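Local coordinates for protein succinate--CoA ligase subunit alpha (Campylobacter jejuni, PDB 6MEL) that forms the alpha subunit of a succinate--CoA ligase, pairing a Rossmann-type CoA-binding domain with a second alpha/beta domain of the CoA-ligase family, at residues 38-41 with 42-45; 101-104 with 105-108; 219-223 with 224-228. All blocks are in the same frame, centred on the assembly; numbering follows the deposited sequence.

Contact 1 of 3, residues 38-41 with 42-45; sequences GITP and HKGG
A type II beta turn from Thr40 to Lys43 reverses the chain as it leaves strand 34-39 of the Rossmann-type CoA-binding domain, with Pro41 and His42 at its two corners. The turn is closed by one backbone bond, Lys43 N to Thr40 O at 3.1 Å. His42 takes the second corner with positive phi (82°), as this turn type requires of its third residue, and Pro41, whose ring fixes phi, occupies the first. At the corner the two side chains meet. Pro41 CB lies over one face of the imidazole, displaced toward the rim, 4.2 Å from the centroid of the His42 ring and 24° off its normal, a CH-pi contact between neighbours in sequence. Elsewhere in the turn Thr40 and Lys43 run side by side in the same direction. The methyl does the touching: with CG2 anti to the backbone N and OG1 beside it (chi1 -63°), Thr40 sets CG2 3.8 Å from Lys43 CD, along an extended lysine chain. The same torsion turns Thr40 OG1 back to Ile39 O, 2.7 Å away, which it approaches well to the side of the carbonyl direction. OG1 is also hydrogen-bonded to Thr17 OG1, and Lys43 NZ makes a weak bond to that same threonine hydroxyl, so both ends of the paired side chains converge on one residue. Asp55 OD1 receives His42 N and Gly44 N, tying the turn to a residue just after strand 51-54. Within the turn, Lys43 CB sits 3.6 Å from Thr40 O, the carbonyl oxygen that closes it.

Contact 2 of 3, residues 101-104 with 105-108; sequences PVKD and MMFA
The backbone here is the first turns of helix 102-115, the helix of the beta-alpha-beta unit between strands 92-95 and 118-120, with Pro101 at the N-cap and successive i to i+4 bonds linking Met105 N to Pro101 O (3.3 Å), Met106 N to Val102 O (2.8 Å), Phe107 N to Lys103 O and Ala108 N to Asp104 O. Among side chains, Lys103 carries the contact: CG, anti to the backbone N (chi1 -178°), comes 3.8 Å from Phe107 CE2 and 3.9 Å from Phe107 CD2, so that the aliphatic part of the lysine passes obliquely by one side of the ring. The chain then bends about the CG-CD bond, and NZ bonds to the backbone of the partner protein chain. Met106 approaches the same lysine methylene with its terminal methyl, CE lying 4.1 Å from Lys103 CG. Asp104 sets out from its CA away from 105-108, and its OD1 pairs with a partner outside this helix, in a salt bridge to a basic side chain of the partner protein chain. Both charged ends thus serve the subunit interface, whereas Ala108 is set against Val82 and Ile83 of helix 78-87. Its methyl packs on the preceding turn, with Ala108 CB 3.3 Å from Asp104 O.

Contact 3 of 3, residues 219-223 with 224-228; sequences AKFIK and ENISK
Asn225, near the C-terminal end of the helix that starts at 214, folds back over Phe221, and its side chain can be followed atom by atom. Its CB lies above the phenyl face, 4.2 Å from the centroid of the Phe221 ring and 17° off the normal, a CH-pi contact. CG, anti to the carbonyl carbon (chi1 -61°), is carried back along the ring to within 3.9 Å of Phe221 CE1. At the tip, ND2 stands over the same face, offset toward the rim and 3.5 Å from Phe221 CD1, with amide and ring planes 25° apart. One N-H of ND2 goes to the backbone: it reaches Phe221 O at 3.0 Å, on a lone pair of the carbonyl and close to the plane of its own amide. Phe221 O also takes a weak bond from Asn225 N, so main chain and side chain of one residue grip the same oxygen. The next carbonyl is shared as well, Ile222 O accepting from Ile226 N and, from above its plane, from Asn225 N. Ile226 then closes in on the phenyl from another direction, CG1 3.8 Å from Phe221 CE2. The phenylalanine continues onto Lys189 and Ser193 of helix 188-197, which Ile222 and Ile226 also meet. Along the exposed flank Lys220 and Glu224 cross, with Glu224 OE2 3.6 Å from Lys220 CG but 4.2 Å from Lys220 NZ, beyond a salt bridge; their pairing is mainly aliphatic chain against carboxylate. As the helix of this beta-alpha-beta unit gives way to the loop leading to strand 230-235, the amide supplies an additional donor to a carbonyl near the helix end while covering an aromatic face, which implies that a backbone hydrogen bond and an apolar contact are met by one side chain.

Followed from the N terminus, the three contacts come strictly in series; none encloses or crosses another. Contact 1 closes a tight turn where strand 34-39 gives way to the loop before strand 47-48, at the edge of the first domain. Contact 2 starts helix 102-115, on the way from strand 92-95 to strand 118-120 of the same sheet, and faces the partner chain. Contact 3 lies toward the C-terminal end of helix 214-225, which connects strands 203-209 and 230-235 of the second sheet. The centres of contacts 1 and 2 are about 25 Å apart, those of contacts 2 and 3 about 30 Å, and contacts 1 and 3 lie on opposite sides of the chain's centre.

Contact 1 of 3, residues 38-41 with 42-45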
loop_
_atom_site.group_PDB
_atom_site.type_symbol
_atom_site.label_atom_id
_atom_site.label_comp_id
_atom_site.label_asym_id
_atom_site.label_seq_id
_atom_site.Cartn_x
_atom_site.Cartn_y
_atom_site.Cartn_z
ATOM N N GLY A 38 -7.764 -28.923 -6.141
ATOM C CA GLY A 38 -8.031 -27.638 -5.517
ATOM C C GLY A 38 -9.003 -27.759 -4.374
ATOM O O GLY A 38 -9.616 -28.839 -4.188
ATOM N N ILE A 39 -9.189 -26.632 -3.672
ATOM C CA ILE A 39 -9.974 -26.555 -2.481
ATOM C C ILE A 39 -11.149 -25.604 -2.745
ATOM O O ILE A 39 -10.974 -24.511 -3.234
ATOM C CB ILE A 39 -9.104 -26.143 -1.267
ATOM C CG1 ILE A 39 -8.055 -27.201 -0.902
ATOM C CG2 ILE A 39 -9.957 -25.962 -0.021
ATOM C CD1 ILE A 39 -6.964 -27.387 -1.814
ATOM N N THR A 40 -12.353 -26.036 -2.371
ATOM C CA THR A 40 -13.462 -25.151 -2.101
ATOM C C THR A 40 -14.328 -25.789 -1.022
ATOM O O THR A 40 -14.853 -26.864 -1.245
ATOM C CB THR A 40 -14.300 -24.874 -3.354
ATOM O OG1 THR A 40 -13.480 -24.209 -4.321
ATOM C CG2 THR A 40 -15.506 -24.005 -3.048
ATOM N N PRO A 41 -14.508 -25.171 0.166
ATOM C CA PRO A 41 -15.352 -25.767 1.202
ATOM C C PRO A 41 -16.745 -26.097 0.637
ATOM O O PRO A 41 -17.312 -25.291 -0.083
ATOM C CB PRO A 41 -15.451 -24.678 2.273
ATOM C CG PRO A 41 -14.167 -23.880 2.085
ATOM C CD PRO A 41 -13.956 -23.859 0.572
ATOM N N HIS A 42 -17.226 -27.308 0.948
ATOM C CA HIS A 42 -18.560 -27.801 0.654
ATOM C C HIS A 42 -18.645 -28.309 -0.791
ATOM O O HIS A 42 -19.728 -28.593 -1.282
ATOM C CB HIS A 42 -19.621 -26.734 0.935
ATOM C CG HIS A 42 -19.483 -26.121 2.287
ATOM N ND1 HIS A 42 -19.499 -26.874 3.448
ATOM C CD2 HIS A 42 -19.318 -24.840 2.659
ATOM C CE1 HIS A 42 -19.324 -26.072 4.481
ATOM N NE2 HIS A 42 -19.215 -24.820 4.019
ATOM N N LYS A 43 -17.504 -28.440 -1.476
ATOM C CA LYS A 43 -17.505 -28.982 -2.801
ATOM C C LYS A 43 -16.553 -30.162 -2.896
ATOM O O LYS A 43 -16.245 -30.609 -4.015
ATOM C CB LYS A 43 -17.169 -27.886 -3.804
ATOM C CG LYS A 43 -18.330 -26.933 -4.008
ATOM C CD LYS A 43 -18.067 -25.912 -5.060
ATOM C CE LYS A 43 -19.299 -25.090 -5.350
ATOM N NZ LYS A 43 -18.888 -23.886 -6.102
ATOM N N GLY A 44 -16.133 -30.673 -1.745
ATOM C CA GLY A 44 -15.276 -31.836 -1.701
ATOM C C GLY A 44 -15.950 -33.013 -2.396
ATOM O O GLY A 44 -17.157 -33.193 -2.261
ATOM N N GLY A 45 -15.171 -33.755 -3.178
ATOM C CA GLY A 45 -15.654 -34.889 -3.958
ATOM C C GLY A 45 -16.033 -34.504 -5.375
ATOM O O GLY A 45 -16.181 -35.364 -6.230
#

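Contact 2 of 3, residues 101-104 with 105-108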
loop_
_atom_site.group_PDB
_atom_site.type_symbol
_atom_site.label_atom_id
_atom_site.label_comp_id
_atom_site.label_asym_id
_atom_site.label_seq_id
_atom_site.Cartn_x
_atom_site.Cartn_y
_atom_site.Cartn_z
ATOM N N PRO A 101 -6.038 -7.519 4.854
ATOM C CA PRO A 101 -5.676 -6.721 6.026
ATOM C C PRO A 101 -4.235 -7.015 6.484
ATOM O O PRO A 101 -3.817 -8.177 6.532
ATOM C CB PRO A 101 -6.754 -7.105 7.059
ATOM C CG PRO A 101 -7.944 -7.534 6.219
ATOM C CD PRO A 101 -7.307 -8.247 5.037
ATOM N N VAL A 102 -3.455 -5.970 6.773
ATOM C CA VAL A 102 -2.047 -6.155 7.127
ATOM C C VAL A 102 -1.909 -7.071 8.357
ATOM O O VAL A 102 -1.038 -7.922 8.438
ATOM C CB VAL A 102 -1.297 -4.824 7.338
ATOM C CG1 VAL A 102 0.184 -5.093 7.620
ATOM C CG2 VAL A 102 -1.417 -3.923 6.108
ATOM N N LYS A 103 -2.748 -6.861 9.343
ATOM C CA LYS A 103 -2.641 -7.624 10.560
ATOM C C LYS A 103 -2.820 -9.126 10.249
ATOM O O LYS A 103 -2.148 -9.982 10.870
ATOM C CB LYS A 103 -3.692 -7.148 11.566
ATOM C CG LYS A 103 -3.614 -7.870 12.887
ATOM C CD LYS A 103 -4.671 -7.425 13.849
ATOM C CE LYS A 103 -6.016 -7.964 13.466
ATOM N NZ LYS A 103 -6.939 -7.913 14.619
ATOM N N ASP A 104 -3.714 -9.463 9.312
ATOM C CA ASP A 104 -3.960 -10.896 9.009
ATOM C C ASP A 104 -2.694 -11.499 8.411
ATOM O O ASP A 104 -2.316 -12.627 8.710
ATOM C CB ASP A 104 -5.135 -11.125 8.059
ATOM C CG ASP A 104 -6.506 -10.810 8.615
ATOM O OD1 ASP A 104 -6.632 -10.557 9.849
ATOM O OD2 ASP A 104 -7.460 -10.830 7.799
ATOM N N MET A 105 -2.030 -10.727 7.563
ATOM C CA MET A 105 -0.823 -11.182 6.947
ATOM C C MET A 105 0.303 -11.289 7.980
ATOM O O MET A 105 1.123 -12.209 7.944
ATOM C CB MET A 105 -0.440 -10.221 5.816
ATOM C CG MET A 105 0.521 -10.790 4.880
ATOM S SD MET A 105 -0.080 -12.383 4.182
ATOM C CE MET A 105 1.607 -12.907 4.288
ATOM N N MET A 106 0.340 -10.345 8.928
ATOM C CA MET A 106 1.344 -10.365 9.966
ATOM C C MET A 106 1.274 -11.703 10.736
ATOM O O MET A 106 2.289 -12.379 10.935
ATOM C CB MET A 106 1.141 -9.196 10.938
ATOM C CG MET A 106 2.293 -8.979 11.922
ATOM S SD MET A 106 2.043 -7.488 12.968
ATOM C CE MET A 106 0.458 -7.877 13.680
ATOM N N PHE A 107 0.090 -12.048 11.230
ATOM C CA PHE A 107 -0.112 -13.283 11.998
ATOM C C PHE A 107 0.070 -14.530 11.117
ATOM O O PHE A 107 0.712 -15.499 11.545
ATOM C CB PHE A 107 -1.483 -13.311 12.675
ATOM C CG PHE A 107 -1.534 -12.498 13.943
ATOM C CD1 PHE A 107 -0.843 -12.919 15.074
ATOM C CD2 PHE A 107 -2.253 -11.315 14.001
ATOM C CE1 PHE A 107 -0.855 -12.155 16.230
ATOM C CE2 PHE A 107 -2.289 -10.567 15.173
ATOM C CZ PHE A 107 -1.618 -11.010 16.296
ATOM N N ALA A 108 -0.405 -14.487 9.874
ATOM C CA ALA A 108 -0.302 -15.673 9.006
ATOM C C ALA A 108 1.163 -15.957 8.659
ATOM O O ALA A 108 1.575 -17.107 8.655
ATOM C CB ALA A 108 -1.139 -15.542 7.769
#

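Contact 3 of 3, residues 219-223 with 224-228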
loop_
_atom_site.group_PDB
_atom_site.type_symbol
_atom_site.label_atom_id
_atom_site.label_comp_id
_atom_site.label_asym_id
_atom_site.label_seq_id
_atom_site.Cartn_x
_atom_site.Cartn_y
_atom_site.Cartn_z
ATOM N N ALA A 219 21.106 -4.079 -1.009
ATOM C CA ALA A 219 22.274 -3.563 -1.726
ATOM C C ALA A 219 23.573 -4.133 -1.120
ATOM O O ALA A 219 24.398 -4.722 -1.800
ATOM C CB ALA A 219 22.259 -2.076 -1.705
ATOM N N LYS A 220 23.705 -4.023 0.192
ATOM C CA LYS A 220 24.871 -4.527 0.875
ATOM C C LYS A 220 24.925 -6.049 0.758
ATOM O O LYS A 220 25.975 -6.622 0.515
ATOM C CB LYS A 220 24.807 -4.154 2.347
ATOM C CG LYS A 220 26.061 -4.532 3.113
ATOM C CD LYS A 220 25.810 -4.512 4.576
ATOM C CE LYS A 220 26.795 -3.620 5.287
ATOM N NZ LYS A 220 26.941 -4.113 6.673
ATOM N N PHE A 221 23.764 -6.684 0.924
ATOM C CA PHE A 221 23.656 -8.093 0.787
ATOM C C PHE A 221 24.197 -8.541 -0.580
ATOM O O PHE A 221 24.877 -9.558 -0.653
ATOM C CB PHE A 221 22.218 -8.540 1.009
ATOM C CG PHE A 221 22.003 -10.004 0.759
ATOM C CD1 PHE A 221 22.175 -10.922 1.786
ATOM C CD2 PHE A 221 21.698 -10.468 -0.510
ATOM C CE1 PHE A 221 22.013 -12.282 1.541
ATOM C CE2 PHE A 221 21.535 -11.826 -0.752
ATOM C CZ PHE A 221 21.683 -12.724 0.277
ATOM N N ILE A 222 23.818 -7.855 -1.664
ATOM C CA ILE A 222 24.292 -8.192 -3.017
ATOM C C ILE A 222 25.837 -8.118 -3.061
ATOM O O ILE A 222 26.523 -9.060 -3.489
ATOM C CB ILE A 222 23.604 -7.308 -4.076
ATOM C CG1 ILE A 222 22.153 -7.754 -4.292
ATOM C CG2 ILE A 222 24.372 -7.323 -5.395
ATOM C CD1 ILE A 222 21.264 -6.663 -4.817
ATOM N N LYS A 223 26.385 -6.998 -2.595
ATOM C CA LYS A 223 27.822 -6.807 -2.599
ATOM C C LYS A 223 28.524 -7.990 -1.923
ATOM O O LYS A 223 29.462 -8.498 -2.439
ATOM C CB LYS A 223 28.175 -5.515 -1.861
ATOM C CG LYS A 223 29.666 -5.187 -1.833
ATOM C CD LYS A 223 30.201 -4.923 -3.211
ATOM C CE LYS A 223 31.563 -4.266 -3.150
ATOM N NZ LYS A 223 32.390 -4.669 -4.308
ATOM N N GLU A 224 28.013 -8.420 -0.771
ATOM C CA GLU A 224 28.642 -9.421 0.045
ATOM C C GLU A 224 28.340 -10.846 -0.433
ATOM O O GLU A 224 29.096 -11.730 -0.116
ATOM C CB GLU A 224 28.256 -9.224 1.512
ATOM C CG GLU A 224 29.069 -8.113 2.160
ATOM C CD GLU A 224 28.558 -7.556 3.482
ATOM O OE1 GLU A 224 27.698 -8.199 4.109
ATOM O OE2 GLU A 224 29.021 -6.461 3.883
ATOM N N ASN A 225 27.255 -11.099 -1.171
ATOM C CA ASN A 225 26.857 -12.506 -1.351
ATOM C C ASN A 225 26.577 -12.891 -2.804
ATOM O O ASN A 225 26.489 -14.062 -3.080
ATOM C CB ASN A 225 25.624 -12.854 -0.523
ATOM C CG ASN A 225 25.877 -12.678 0.951
ATOM O OD1 ASN A 225 26.402 -13.573 1.587
ATOM N ND2 ASN A 225 25.573 -11.515 1.490
ATOM N N ILE A 226 26.320 -11.929 -3.688
ATOM C CA ILE A 226 25.794 -12.236 -5.006
ATOM C C ILE A 226 26.818 -11.755 -6.035
ATOM O O ILE A 226 26.983 -10.552 -6.225
ATOM C CB ILE A 226 24.423 -11.550 -5.209
ATOM C CG1 ILE A 226 23.445 -11.883 -4.080
ATOM C CG2 ILE A 226 23.831 -11.888 -6.563
ATOM C CD1 ILE A 226 22.968 -13.317 -4.086
ATOM N N SER A 227 27.434 -12.682 -6.767
ATOM C CA SER A 227 28.446 -12.281 -7.748
ATOM C C SER A 227 27.852 -12.171 -9.163
ATOM O O SER A 227 28.440 -11.564 -10.042
ATOM C CB SER A 227 29.618 -13.247 -7.690
ATOM O OG SER A 227 29.177 -14.531 -8.075
ATOM N N LYS A 228 26.686 -12.774 -9.406
ATOM C CA LYS A 228 25.992 -12.544 -10.673
ATOM C C LYS A 228 25.554 -11.089 -10.756
ATOM O O LYS A 228 25.212 -10.468 -9.745
ATOM C CB LYS A 228 24.801 -13.493 -10.841
ATOM C CG LYS A 228 25.251 -14.945 -10.887
ATOM C CD LYS A 228 24.195 -15.970 -11.184
ATOM C CE LYS A 228 24.779 -17.378 -11.131
ATOM N NZ LYS A 228 23.700 -18.406 -11.137
#